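Local coordinates for conserved hypothetical protein (Methanosarcina mazei, PDB 2NR4), which is of unknown function but binds flavin mononucleotide (FMN), probably as a member of the FMN-binding split-barrel superfamily, at residues S31-A35 with L86-S90; L21-I26 with A118-F122; I185-E189 with M204-Y208; L95-E101 with P111-E115; V70-L76 with E123-L127. All blocks are in the same frame, centred on the assembly; numbering follows the deposited sequence.

Interaction 1: S31-A35 with L86-S90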
# COMPACT_ATOMS: atom_id res chain seq x y z
N SER A 31 -8.95 6.64 -0.32
CA SER A 31 -8.41 5.58 -1.17
C SER A 31 -7.74 6.29 -2.35
O SER A 31 -8.39 7.04 -3.07
CB SER A 31 -9.58 4.68 -1.67
OG SER A 31 -10.23 3.98 -0.60
N GLU A 32 -6.44 6.05 -2.55
CA GLU A 32 -5.69 6.74 -3.61
C GLU A 32 -5.79 5.92 -4.88
O GLU A 32 -5.18 4.82 -5.02
CB GLU A 32 -4.22 6.95 -3.22
CG GLU A 32 -4.03 7.63 -1.83
CD GLU A 32 -4.42 9.10 -1.79
OE1 GLU A 32 -4.75 9.69 -2.87
OE2 GLU A 32 -4.41 9.69 -0.66
N ILE A 33 -6.57 6.46 -5.82
CA ILE A 33 -6.84 5.76 -7.08
C ILE A 33 -6.44 6.65 -8.26
O ILE A 33 -6.04 7.78 -8.08
CB ILE A 33 -8.31 5.33 -7.15
CG1 ILE A 33 -9.29 6.48 -6.82
CG2 ILE A 33 -8.55 4.10 -6.18
CD1 ILE A 33 -9.52 7.48 -7.94
N ILE A 34 -6.55 6.13 -9.47
CA ILE A 34 -6.41 7.04 -10.60
C ILE A 34 -7.82 7.26 -11.16
O ILE A 34 -8.52 6.33 -11.51
CB ILE A 34 -5.48 6.42 -11.64
CG1 ILE A 34 -4.06 6.36 -11.02
CG2 ILE A 34 -5.55 7.24 -12.97
CD1 ILE A 34 -3.15 5.47 -11.76
N ALA A 35 -8.21 8.51 -11.27
CA ALA A 35 -9.57 8.82 -11.72
C ALA A 35 -9.53 8.99 -13.23
O ALA A 35 -8.71 9.76 -13.72
CB ALA A 35 -10.00 10.10 -11.10
N LEU A 86 2.35 3.85 -13.68
CA LEU A 86 1.08 4.46 -14.10
C LEU A 86 0.65 5.63 -13.22
O LEU A 86 0.17 6.67 -13.71
CB LEU A 86 0.01 3.38 -14.21
CG LEU A 86 -1.19 3.42 -15.15
CD1 LEU A 86 -0.81 3.93 -16.58
CD2 LEU A 86 -1.74 2.02 -15.21
N PHE A 87 0.85 5.52 -11.91
CA PHE A 87 0.64 6.68 -11.07
C PHE A 87 1.41 7.92 -11.46
O PHE A 87 0.89 9.04 -11.44
CB PHE A 87 1.00 6.36 -9.58
CG PHE A 87 -0.18 6.14 -8.73
CD1 PHE A 87 -0.82 7.22 -8.13
CD2 PHE A 87 -0.66 4.86 -8.51
CE1 PHE A 87 -1.91 7.01 -7.35
CE2 PHE A 87 -1.75 4.67 -7.73
CZ PHE A 87 -2.38 5.76 -7.16
N VAL A 88 2.70 7.75 -11.74
CA VAL A 88 3.53 8.89 -12.00
C VAL A 88 3.20 9.39 -13.40
O VAL A 88 3.07 10.58 -13.60
CB VAL A 88 5.03 8.54 -11.86
CG1 VAL A 88 5.90 9.69 -12.34
CG2 VAL A 88 5.37 8.21 -10.38
N ARG A 89 3.02 8.49 -14.35
CA ARG A 89 2.65 8.92 -15.72
C ARG A 89 1.33 9.67 -15.72
O ARG A 89 1.20 10.69 -16.41
CB ARG A 89 2.56 7.71 -16.64
CG ARG A 89 3.93 7.09 -16.96
CD ARG A 89 3.84 6.06 -18.06
NE ARG A 89 3.14 6.61 -19.23
CZ ARG A 89 2.07 6.08 -19.81
NH1 ARG A 89 1.54 4.94 -19.38
NH2 ARG A 89 1.52 6.72 -20.85
N SER A 90 0.34 9.18 -14.98
CA SER A 90 -0.95 9.90 -14.97
C SER A 90 -0.85 11.25 -14.24
O SER A 90 -1.66 12.14 -14.43
CB SER A 90 -2.06 9.05 -14.38
OG SER A 90 -1.81 8.85 -13.01
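This is a buried hydrophobic contact between strand 29-37 of the antiparallel six-stranded barrel, the FMN-binding fold of this protein, and helix 84-92, close to the flavin. The two short axes pass 9.6 Å apart at 58°, and the nearest backbone pair is Ile-34 with Phe-87, 7.1 Å between CA atoms. Ile-34 is the strand residue most covered: a beta-branched side chain suits an extended backbone. Ile-34 CD1 lies 4.0 Å from Leu-86 O and 3.8 Å from OG of Ser-90, a small residue that leaves room on this helical turn. Glu-32 begins toward the helix, but its end leads away, and its side chain comes within about 3 Å of the bound FMN; Arg-158 of the second subunit also packs on Glu-32. The ring of Phe-87 fills the space between strand and helix, with its edge 3.6 Å from Glu-32 O at CZ. Over the ring face Ile-34 makes a CH-pi contact, CG1 standing 4.2 Å from the Phe-87 centroid and 6° off the normal.

Interaction 2: L21-I26 with A118-F122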
# COMPACT_ATOMS: atom_id res chain seq x y z
N LEU A 21 -18.79 -1.38 -2.58
CA LEU A 21 -17.67 -0.56 -3.09
C LEU A 21 -16.32 -1.03 -2.59
O LEU A 21 -15.33 -0.88 -3.29
CB LEU A 21 -17.84 0.93 -2.77
CG LEU A 21 -19.03 1.61 -3.46
CD1 LEU A 21 -19.12 3.03 -3.02
CD2 LEU A 21 -18.96 1.48 -4.99
N SER A 22 -16.28 -1.60 -1.38
CA SER A 22 -15.00 -2.10 -0.82
C SER A 22 -14.40 -3.22 -1.66
O SER A 22 -13.17 -3.40 -1.69
CB SER A 22 -15.19 -2.55 0.62
OG SER A 22 -15.92 -3.74 0.64
N SER A 23 -15.27 -3.99 -2.33
CA SER A 23 -14.83 -5.00 -3.28
C SER A 23 -14.10 -4.43 -4.49
O SER A 23 -13.36 -5.17 -5.17
CB SER A 23 -16.06 -5.78 -3.79
OG SER A 23 -16.52 -6.63 -2.76
N PHE A 24 -14.31 -3.14 -4.77
CA PHE A 24 -13.67 -2.47 -5.92
C PHE A 24 -12.63 -1.43 -5.47
O PHE A 24 -12.22 -0.59 -6.24
CB PHE A 24 -14.74 -1.82 -6.81
CG PHE A 24 -15.74 -2.82 -7.35
CD1 PHE A 24 -15.46 -3.53 -8.49
CD2 PHE A 24 -16.91 -3.09 -6.64
CE1 PHE A 24 -16.35 -4.48 -8.97
CE2 PHE A 24 -17.81 -4.03 -7.11
CZ PHE A 24 -17.53 -4.72 -8.28
N GLY A 25 -12.22 -1.53 -4.21
CA GLY A 25 -11.10 -0.73 -3.71
C GLY A 25 -11.51 0.60 -3.15
O GLY A 25 -10.64 1.39 -2.82
N ILE A 26 -12.81 0.87 -3.00
CA ILE A 26 -13.27 2.12 -2.37
C ILE A 26 -13.59 1.84 -0.90
O ILE A 26 -14.69 1.41 -0.56
CB ILE A 26 -14.50 2.75 -3.10
CG1 ILE A 26 -14.28 2.74 -4.62
CG2 ILE A 26 -14.82 4.18 -2.57
CD1 ILE A 26 -13.03 3.42 -5.06
N ALA A 118 -9.54 -2.84 -10.59
CA ALA A 118 -10.97 -2.72 -10.44
C ALA A 118 -11.38 -1.28 -10.75
O ALA A 118 -10.64 -0.31 -10.41
CB ALA A 118 -11.37 -3.10 -8.99
N TRP A 119 -12.56 -1.11 -11.36
CA TRP A 119 -13.05 0.25 -11.71
C TRP A 119 -14.49 0.43 -11.24
O TRP A 119 -15.25 -0.56 -11.14
CB TRP A 119 -12.88 0.55 -13.23
CG TRP A 119 -13.51 -0.48 -14.11
CD1 TRP A 119 -12.88 -1.55 -14.71
CD2 TRP A 119 -14.90 -0.57 -14.47
NE1 TRP A 119 -13.82 -2.30 -15.43
CE2 TRP A 119 -15.05 -1.72 -15.30
CE3 TRP A 119 -16.03 0.21 -14.19
CZ2 TRP A 119 -16.29 -2.10 -15.84
CZ3 TRP A 119 -17.26 -0.17 -14.72
CH2 TRP A 119 -17.38 -1.33 -15.52
N VAL A 120 -14.85 1.67 -10.93
CA VAL A 120 -16.24 2.02 -10.63
C VAL A 120 -16.53 3.30 -11.38
O VAL A 120 -15.80 4.29 -11.24
CB VAL A 120 -16.50 2.26 -9.11
CG1 VAL A 120 -18.01 2.55 -8.85
CG2 VAL A 120 -16.02 1.04 -8.26
N VAL A 121 -17.59 3.29 -12.19
CA VAL A 121 -18.05 4.53 -12.81
C VAL A 121 -19.05 5.22 -11.86
O VAL A 121 -20.06 4.62 -11.46
CB VAL A 121 -18.70 4.27 -14.23
CG1 VAL A 121 -19.11 5.62 -14.82
CG2 VAL A 121 -17.72 3.55 -15.12
N PHE A 122 -18.79 6.48 -11.55
CA PHE A 122 -19.69 7.25 -10.66
C PHE A 122 -20.31 8.45 -11.37
O PHE A 122 -19.61 9.15 -12.10
CB PHE A 122 -18.91 7.85 -9.50
CG PHE A 122 -18.27 6.84 -8.57
CD1 PHE A 122 -19.00 6.27 -7.51
CD2 PHE A 122 -16.90 6.56 -8.68
CE1 PHE A 122 -18.37 5.40 -6.59
CE2 PHE A 122 -16.29 5.68 -7.80
CZ PHE A 122 -17.04 5.10 -6.74
O HOH W 1 -12.16 1.28 -8.36
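The segment 21-26, a turn containing a short 3-10 stretch at 22-23, covers the beginning of strand 118-130 of the antiparallel barrel, so that residues preceding the first barrel strand close over the fifth in sheet order. Most of the contact is apolar. Alternation along the strand directs Ala-118, Val-120 and Phe-122 toward the turn, while Trp-119 between them points away. Phe-24 meets the first two of these: its CB is 3.5 Å from Val-120 CG2, and its ring edge approaches Ala-118, CD1 to CB 4.1 Å, where a methyl side chain leaves space for the aromatic group. Leu-21 reaches across with CD2, 4.1 Å from Val-120 CG1 and 4.3 Å from Phe-122 CE1. Ile-26 completes the apolar surface, its CG1 lying 4.2 Å from Phe-122 CZ at the ring edge; on its other contacts it meets Ile-49 and Met-51 of strand 43-51.

Backbone bonds hold the turn itself: Leu-21 O accepts from Phe-24 N at 2.9 Å and from Ile-26 N at 3.1 Å. Gly-25 has phi 89°, where a CB would press against the preceding carbonyl oxygen. Polar linkage between the segments passes through water 1, which donates to Phe-24 O at 2.8 Å and to Ala-118 O at 3.0 Å.

Interaction 3: I185-E189 with M204-Y208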
# COMPACT_ATOMS: atom_id res chain seq x y z
N ILE A 185 11.82 14.80 -1.73
CA ILE A 185 11.83 13.89 -2.88
C ILE A 185 13.10 13.04 -2.86
O ILE A 185 13.05 11.86 -3.16
CB ILE A 185 11.64 14.64 -4.22
CG1 ILE A 185 10.26 15.27 -4.24
CG2 ILE A 185 11.84 13.73 -5.45
CD1 ILE A 185 10.10 16.26 -5.36
N ARG A 186 14.23 13.63 -2.46
CA ARG A 186 15.48 12.86 -2.39
C ARG A 186 15.42 11.76 -1.34
O ARG A 186 15.92 10.66 -1.57
CB ARG A 186 16.69 13.78 -2.13
CG ARG A 186 16.68 15.05 -2.92
CD ARG A 186 16.73 14.82 -4.41
NE ARG A 186 16.71 16.08 -5.17
CZ ARG A 186 17.51 17.12 -4.95
NH1 ARG A 186 18.39 17.11 -3.95
NH2 ARG A 186 17.41 18.21 -5.71
N HIS A 187 14.82 12.05 -0.19
CA HIS A 187 14.61 11.07 0.87
C HIS A 187 13.70 9.96 0.36
O HIS A 187 13.97 8.78 0.57
CB HIS A 187 14.03 11.73 2.15
CG HIS A 187 13.38 10.77 3.11
ND1 HIS A 187 14.10 9.95 3.96
CD2 HIS A 187 12.08 10.51 3.36
CE1 HIS A 187 13.27 9.22 4.67
NE2 HIS A 187 12.03 9.53 4.32
N TYR A 188 12.62 10.32 -0.33
CA TYR A 188 11.78 9.24 -0.86
C TYR A 188 12.46 8.43 -1.98
O TYR A 188 12.25 7.22 -2.08
CB TYR A 188 10.40 9.77 -1.27
CG TYR A 188 9.59 10.11 -0.06
CD1 TYR A 188 9.22 9.11 0.85
CD2 TYR A 188 9.21 11.41 0.20
CE1 TYR A 188 8.47 9.41 1.99
CE2 TYR A 188 8.45 11.73 1.35
CZ TYR A 188 8.10 10.73 2.22
OH TYR A 188 7.37 11.02 3.36
N GLU A 189 13.27 9.09 -2.80
CA GLU A 189 14.05 8.37 -3.80
C GLU A 189 14.91 7.32 -3.10
O GLU A 189 15.04 6.19 -3.60
CB GLU A 189 14.98 9.32 -4.61
CG GLU A 189 15.58 8.64 -5.85
CD GLU A 189 16.79 7.76 -5.51
OE1 GLU A 189 17.38 7.95 -4.43
OE2 GLU A 189 17.17 6.89 -6.32
N MET A 204 10.46 6.66 -9.97
CA MET A 204 11.23 7.77 -9.44
C MET A 204 11.97 8.51 -10.54
O MET A 204 12.00 9.73 -10.54
CB MET A 204 12.23 7.29 -8.39
CG MET A 204 11.63 7.03 -7.02
SD MET A 204 10.63 8.37 -6.31
CE MET A 204 11.70 9.69 -6.25
N LYS A 205 12.54 7.78 -11.49
CA LYS A 205 13.22 8.40 -12.63
C LYS A 205 12.26 9.30 -13.41
O LYS A 205 12.62 10.41 -13.82
CB LYS A 205 13.81 7.33 -13.55
CG LYS A 205 15.28 7.57 -13.98
CD LYS A 205 15.85 6.35 -14.75
CE LYS A 205 17.31 6.04 -14.36
NZ LYS A 205 18.38 6.43 -15.36
N LEU A 206 11.01 8.84 -13.58
CA LEU A 206 10.01 9.66 -14.24
C LEU A 206 9.67 10.94 -13.50
O LEU A 206 9.38 11.98 -14.13
CB LEU A 206 8.75 8.85 -14.57
CG LEU A 206 8.87 7.70 -15.58
CD1 LEU A 206 7.48 7.12 -15.78
CD2 LEU A 206 9.45 8.15 -16.94
N ILE A 207 9.65 10.89 -12.16
CA ILE A 207 9.42 12.09 -11.35
C ILE A 207 10.52 13.15 -11.57
O ILE A 207 10.21 14.35 -11.75
CB ILE A 207 9.25 11.78 -9.81
CG1 ILE A 207 7.92 11.06 -9.57
CG2 ILE A 207 9.22 13.06 -9.02
CD1 ILE A 207 7.77 10.33 -8.21
N TYR A 208 11.76 12.68 -11.56
CA TYR A 208 12.95 13.50 -11.80
C TYR A 208 12.92 14.16 -13.18
O TYR A 208 13.03 15.39 -13.28
CB TYR A 208 14.21 12.65 -11.60
CG TYR A 208 14.63 12.56 -10.16
CD1 TYR A 208 13.80 11.99 -9.19
CD2 TYR A 208 15.86 13.03 -9.75
CE1 TYR A 208 14.19 11.90 -7.87
CE2 TYR A 208 16.27 12.94 -8.41
CZ TYR A 208 15.42 12.38 -7.48
OH TYR A 208 15.81 12.30 -6.15
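Ile-185 opens the contact from helix 179-195, pointing toward helix 198-210. Its CG2 touches Tyr-208 CE1 at 3.8 Å, Met-204 CE at 4.1 Å and, more loosely, Ile-207 CG2 at 4.5 Å, so one branched aliphatic residue meets three partners. Arg-186 starts away from the other helix, yet its chain folds back until CD lies 3.2 Å from Tyr-208 OH; the long, partly aliphatic side chain can flank a tyrosine while its guanidinium stays at the exposed surface. One helical turn beyond Ile-185 comes Glu-189, whose backbone comes nearest here, its CA 6.3 Å from that of Met-204. Flexible Met-204 fills this narrow gap, CE being 3.6 Å from Glu-189 CA, while Glu-189 CB lies 3.5 Å from Tyr-208 OH and the carboxylate leads away. The short axes are 11.2 Å apart and run at 159°. With only residues 196-197 between the two helices, this is the packing of an antiparallel helical hairpin, here in the C-terminal helical part of the protein.

Interaction 4: L95-E101 with P111-E115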
# COMPACT_ATOMS: atom_id res chain seq x y z
N LEU A 95 -2.02 10.16 -20.41
CA LEU A 95 -2.07 8.79 -20.89
C LEU A 95 -2.70 8.86 -22.28
O LEU A 95 -3.56 9.69 -22.54
CB LEU A 95 -2.90 7.90 -19.97
CG LEU A 95 -2.49 7.69 -18.51
CD1 LEU A 95 -3.20 6.46 -17.97
CD2 LEU A 95 -0.99 7.50 -18.34
N VAL A 96 -2.25 8.01 -23.17
CA VAL A 96 -2.77 8.05 -24.53
C VAL A 96 -4.14 7.35 -24.59
O VAL A 96 -4.43 6.46 -23.76
CB VAL A 96 -1.73 7.58 -25.56
CG1 VAL A 96 -0.62 8.63 -25.67
CG2 VAL A 96 -1.15 6.29 -25.19
N PRO A 97 -5.02 7.79 -25.51
CA PRO A 97 -6.33 7.15 -25.59
C PRO A 97 -6.33 5.63 -25.70
O PRO A 97 -7.31 5.02 -25.26
CB PRO A 97 -6.98 7.82 -26.84
CG PRO A 97 -6.28 9.18 -26.90
CD PRO A 97 -4.89 8.89 -26.49
N SER A 98 -5.24 5.02 -26.19
CA SER A 98 -5.16 3.53 -26.28
C SER A 98 -5.05 2.81 -24.93
O SER A 98 -5.17 1.58 -24.85
CB SER A 98 -4.04 3.04 -27.21
OG SER A 98 -2.80 3.72 -27.01
N GLU A 99 -4.83 3.59 -23.88
CA GLU A 99 -4.68 3.03 -22.53
C GLU A 99 -6.02 2.87 -21.83
O GLU A 99 -6.10 2.36 -20.71
CB GLU A 99 -3.73 3.95 -21.74
CG GLU A 99 -2.38 4.07 -22.42
CD GLU A 99 -1.33 4.76 -21.59
OE1 GLU A 99 -0.79 5.79 -22.04
OE2 GLU A 99 -1.04 4.26 -20.49
N PHE A 100 -7.07 3.34 -22.48
CA PHE A 100 -8.40 3.32 -21.92
C PHE A 100 -9.29 2.34 -22.69
O PHE A 100 -9.03 2.04 -23.87
CB PHE A 100 -9.04 4.69 -22.03
CG PHE A 100 -8.30 5.77 -21.30
CD1 PHE A 100 -8.66 6.14 -20.01
CD2 PHE A 100 -7.22 6.43 -21.91
CE1 PHE A 100 -7.98 7.16 -19.33
CE2 PHE A 100 -6.51 7.48 -21.24
CZ PHE A 100 -6.91 7.83 -19.94
N GLU A 101 -10.35 1.90 -22.03
CA GLU A 101 -11.40 1.14 -22.67
C GLU A 101 -12.74 1.69 -22.21
O GLU A 101 -12.82 2.41 -21.19
CB GLU A 101 -11.23 -0.36 -22.41
CG GLU A 101 -11.58 -0.87 -21.01
CD GLU A 101 -11.27 -2.37 -20.86
OE1 GLU A 101 -10.99 -3.05 -21.89
OE2 GLU A 101 -11.30 -2.89 -19.72
N PRO A 111 -14.76 6.05 -20.25
CA PRO A 111 -13.42 5.50 -20.25
C PRO A 111 -12.95 5.04 -18.84
O PRO A 111 -13.11 5.80 -17.86
CB PRO A 111 -12.57 6.70 -20.66
CG PRO A 111 -13.32 7.88 -20.18
CD PRO A 111 -14.75 7.52 -20.40
N VAL A 112 -12.39 3.84 -18.78
CA VAL A 112 -11.65 3.36 -17.58
C VAL A 112 -10.29 2.90 -18.06
O VAL A 112 -10.10 2.72 -19.27
CB VAL A 112 -12.41 2.26 -16.83
CG1 VAL A 112 -13.76 2.79 -16.28
CG2 VAL A 112 -12.62 1.00 -17.69
N LEU A 113 -9.32 2.74 -17.16
CA LEU A 113 -8.01 2.24 -17.57
C LEU A 113 -8.03 0.75 -17.88
O LEU A 113 -8.59 -0.04 -17.13
CB LEU A 113 -6.95 2.52 -16.51
CG LEU A 113 -6.73 4.01 -16.22
CD1 LEU A 113 -5.71 4.17 -15.07
CD2 LEU A 113 -6.22 4.72 -17.45
N LYS A 114 -7.39 0.37 -18.99
CA LYS A 114 -7.28 -1.04 -19.35
C LYS A 114 -6.48 -1.82 -18.31
O LYS A 114 -6.75 -3.01 -18.10
CB LYS A 114 -6.61 -1.19 -20.69
CG LYS A 114 -7.52 -0.77 -21.84
CD LYS A 114 -6.72 -0.72 -23.15
CE LYS A 114 -6.49 -2.09 -23.68
NZ LYS A 114 -6.62 -1.97 -25.18
N GLU A 115 -5.54 -1.13 -17.68
CA GLU A 115 -4.67 -1.72 -16.67
C GLU A 115 -5.23 -1.57 -15.24
O GLU A 115 -4.56 -1.92 -14.27
CB GLU A 115 -3.27 -1.14 -16.76
CG GLU A 115 -2.48 -1.55 -18.04
CD GLU A 115 -2.43 -3.07 -18.28
OE1 GLU A 115 -2.28 -3.86 -17.32
OE2 GLU A 115 -2.52 -3.48 -19.46
O HOH W 2 -4.47 1.47 -18.71
O HOH W 3 -8.91 -4.44 -19.15
O HOH W 4 -10.84 -1.92 -17.46
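Glu-101 and Lys-114 are the residues most covered by this contact, followed by Leu-113 and Phe-100, in the beta hairpin formed by strands 100-103 and 110-113. Glu-101 pairs with Val-112 as an antiparallel hydrogen-bonded pair: Glu-101 N donates to Val-112 O at 2.9 Å, and Val-112 N to Glu-101 O at 2.8 Å. The side chains of the pair share a face, with Glu-101 CG 3.9 Å from Val-112 CG2. The carboxylate of the partly exposed Glu-101 is hydrated: its OE2 receives water 3, which also donates to Lys-114 O, and water 4, which also donates to Leu-113 O.

Lys-114 continues the ladder just beyond the strand, its N donating to Glu-99 O at 2.9 Å. Its aliphatic arm lies along the opposing chain, CG 3.8 Å from Glu-101 CB and CD 3.3 Å from Ser-98 O, as suits a long residue at a surface edge.

Leu-113 belongs to the buried side. Paired with Phe-100 at a non-hydrogen-bonded position, it brings CD2 to 3.5 Å from Phe-100 CE1 and equally to 3.5 Å from Leu-95 CD1, giving a compact apolar cluster. Around the hairpin, Leu-95 packs on Leu-86 of helix 84-92, Glu-99 forms a salt bridge with Arg-89 of that helix, and Leu-113 and Val-112 rest on barrel strands 29-37 and 75-79, respectively.

Interaction 5: V70-L76 with E123-L127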
# COMPACT_ATOMS: atom_id res chain seq x y z
N VAL A 70 -15.41 16.97 -14.72
CA VAL A 70 -16.48 16.77 -13.75
C VAL A 70 -17.54 17.87 -13.82
O VAL A 70 -18.75 17.61 -13.86
CB VAL A 70 -15.92 16.60 -12.35
CG1 VAL A 70 -17.04 16.70 -11.32
CG2 VAL A 70 -15.19 15.22 -12.27
N LEU A 71 -17.07 19.10 -13.88
CA LEU A 71 -17.93 20.24 -14.09
C LEU A 71 -18.85 20.07 -15.31
O LEU A 71 -20.05 20.23 -15.18
CB LEU A 71 -17.07 21.49 -14.24
CG LEU A 71 -16.99 22.47 -13.08
CD1 LEU A 71 -16.59 21.82 -11.76
CD2 LEU A 71 -16.00 23.56 -13.45
N LYS A 72 -18.29 19.73 -16.48
CA LYS A 72 -19.09 19.55 -17.69
C LYS A 72 -19.93 18.28 -17.73
O LYS A 72 -21.10 18.33 -18.12
CB LYS A 72 -18.22 19.54 -18.93
CG LYS A 72 -19.06 19.41 -20.21
CD LYS A 72 -18.24 18.94 -21.40
CE LYS A 72 -18.81 19.51 -22.68
NZ LYS A 72 -17.83 19.35 -23.78
N GLU A 73 -19.32 17.15 -17.37
CA GLU A 73 -19.91 15.84 -17.62
C GLU A 73 -20.53 15.19 -16.41
O GLU A 73 -21.35 14.28 -16.56
CB GLU A 73 -18.86 14.92 -18.24
CG GLU A 73 -18.42 15.44 -19.62
CD GLU A 73 -17.31 14.63 -20.23
OE1 GLU A 73 -16.88 13.61 -19.65
OE2 GLU A 73 -16.85 15.04 -21.33
N LYS A 74 -20.12 15.62 -15.22
CA LYS A 74 -20.59 15.05 -13.92
C LYS A 74 -20.48 13.53 -13.81
O LYS A 74 -21.38 12.81 -13.29
CB LYS A 74 -21.99 15.55 -13.54
CG LYS A 74 -22.06 17.08 -13.35
CD LYS A 74 -22.44 17.70 -14.70
CE LYS A 74 -23.00 19.10 -14.55
NZ LYS A 74 -23.15 19.70 -15.92
N CYS A 75 -19.36 13.03 -14.29
CA CYS A 75 -19.06 11.60 -14.25
C CYS A 75 -17.56 11.41 -14.12
O CYS A 75 -16.76 12.19 -14.69
CB CYS A 75 -19.55 10.90 -15.52
SG CYS A 75 -19.46 9.09 -15.60
N LEU A 76 -17.19 10.39 -13.35
CA LEU A 76 -15.76 10.09 -13.07
C LEU A 76 -15.69 8.63 -12.67
O LEU A 76 -16.60 8.13 -12.00
CB LEU A 76 -15.26 11.03 -11.97
CG LEU A 76 -13.99 10.82 -11.14
CD1 LEU A 76 -13.68 12.14 -10.45
CD2 LEU A 76 -14.11 9.66 -10.11
N GLU A 123 -21.58 8.71 -11.07
CA GLU A 123 -22.18 10.02 -11.29
C GLU A 123 -21.75 10.93 -10.13
O GLU A 123 -21.86 10.55 -8.97
CB GLU A 123 -23.73 9.94 -11.32
CG GLU A 123 -24.36 11.34 -11.38
CD GLU A 123 -25.86 11.31 -11.66
OE1 GLU A 123 -26.41 10.19 -11.78
OE2 GLU A 123 -26.46 12.42 -11.76
N CYS A 124 -21.22 12.09 -10.45
CA CYS A 124 -20.86 13.13 -9.49
C CYS A 124 -22.07 14.01 -9.22
O CYS A 124 -22.70 14.56 -10.17
CB CYS A 124 -19.77 14.01 -10.07
SG CYS A 124 -18.27 13.10 -10.50
N ILE A 125 -22.36 14.20 -7.95
CA ILE A 125 -23.56 14.93 -7.55
C ILE A 125 -23.24 15.96 -6.49
O ILE A 125 -22.13 15.93 -5.88
CB ILE A 125 -24.64 13.98 -7.01
CG1 ILE A 125 -24.20 13.34 -5.67
CG2 ILE A 125 -24.93 12.89 -8.02
CD1 ILE A 125 -25.26 12.48 -4.96
N ASN A 126 -24.19 16.87 -6.24
CA ASN A 126 -24.00 17.91 -5.22
C ASN A 126 -22.67 18.67 -5.35
O ASN A 126 -22.01 18.98 -4.35
CB ASN A 126 -24.12 17.31 -3.81
CG ASN A 126 -25.43 16.62 -3.58
OD1 ASN A 126 -26.44 17.03 -4.14
ND2 ASN A 126 -25.42 15.56 -2.76
N LEU A 127 -22.29 18.99 -6.58
CA LEU A 127 -21.09 19.79 -6.79
C LEU A 127 -21.17 21.07 -5.99
O LEU A 127 -22.16 21.79 -6.08
CB LEU A 127 -20.92 20.08 -8.28
CG LEU A 127 -20.35 18.93 -9.12
CD1 LEU A 127 -21.20 17.65 -9.10
CD2 LEU A 127 -20.15 19.41 -10.59
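Helix 65-73 ends and strand 75-79 begins within segment 70-76, and this corner packs against strand 118-130 of the barrel. Lys-74 makes the change of direction, with phi/psi of 51/43° after the helix; its N still donates to Val-70 O at 2.8 Å. The Lys-74 side chain, m at chi1 and off-well at chi2, curls back so that NZ makes weak hydrogen bonds to the O atoms of Leu-71 and Lys-72, while CG lies 4.1 Å from Leu-127 CD2. Val-70, with chi1 t, presents CG1 3.9 Å from Cys-124 SG. Cys-124 takes the m rotamer, which places Cys-124 SG also 3.9 Å from Leu-76 CB. Leu-127 (m, p) extends CD2 to within 4.2 Å of Val-70 CG1. Beyond the side chains, Cys-124 N donates to Lys-74 O at 2.9 Å, next to the antiparallel non-hydrogen-bonded pair Cys-75 with Glu-123. The chemistry implies that one directional backbone bond fixes how the two chains line up, while nondirectional apolar contacts around Cys-124 SG join helix to sheet.

Interactions 1, 2 and 5 all reach the barrel sheet. Interactions 2 and 5 share strand 118-130, where Phe-122 N lies 2.8 Å from Leu-76 O, a probable hydrogen bond. Interaction 4 joins interaction 1 through the salt bridge from Arg-89 NH2 to Glu-99 OE1, 2.8 Å, and meets interaction 2 where Val-112 CG1 is 3.9 Å from Trp-119 CB. Interaction 3 touches interaction 1 through Val-88 CG1 and Ile-207 CG1, 3.7 Å apart, but its centre is about 33 Å from that of interaction 5. Interaction 1 lies nearest the flavin: the Glu-32 side chain is about 3 Å from FMN, against about 8 Å for Leu-76 and Ile-207.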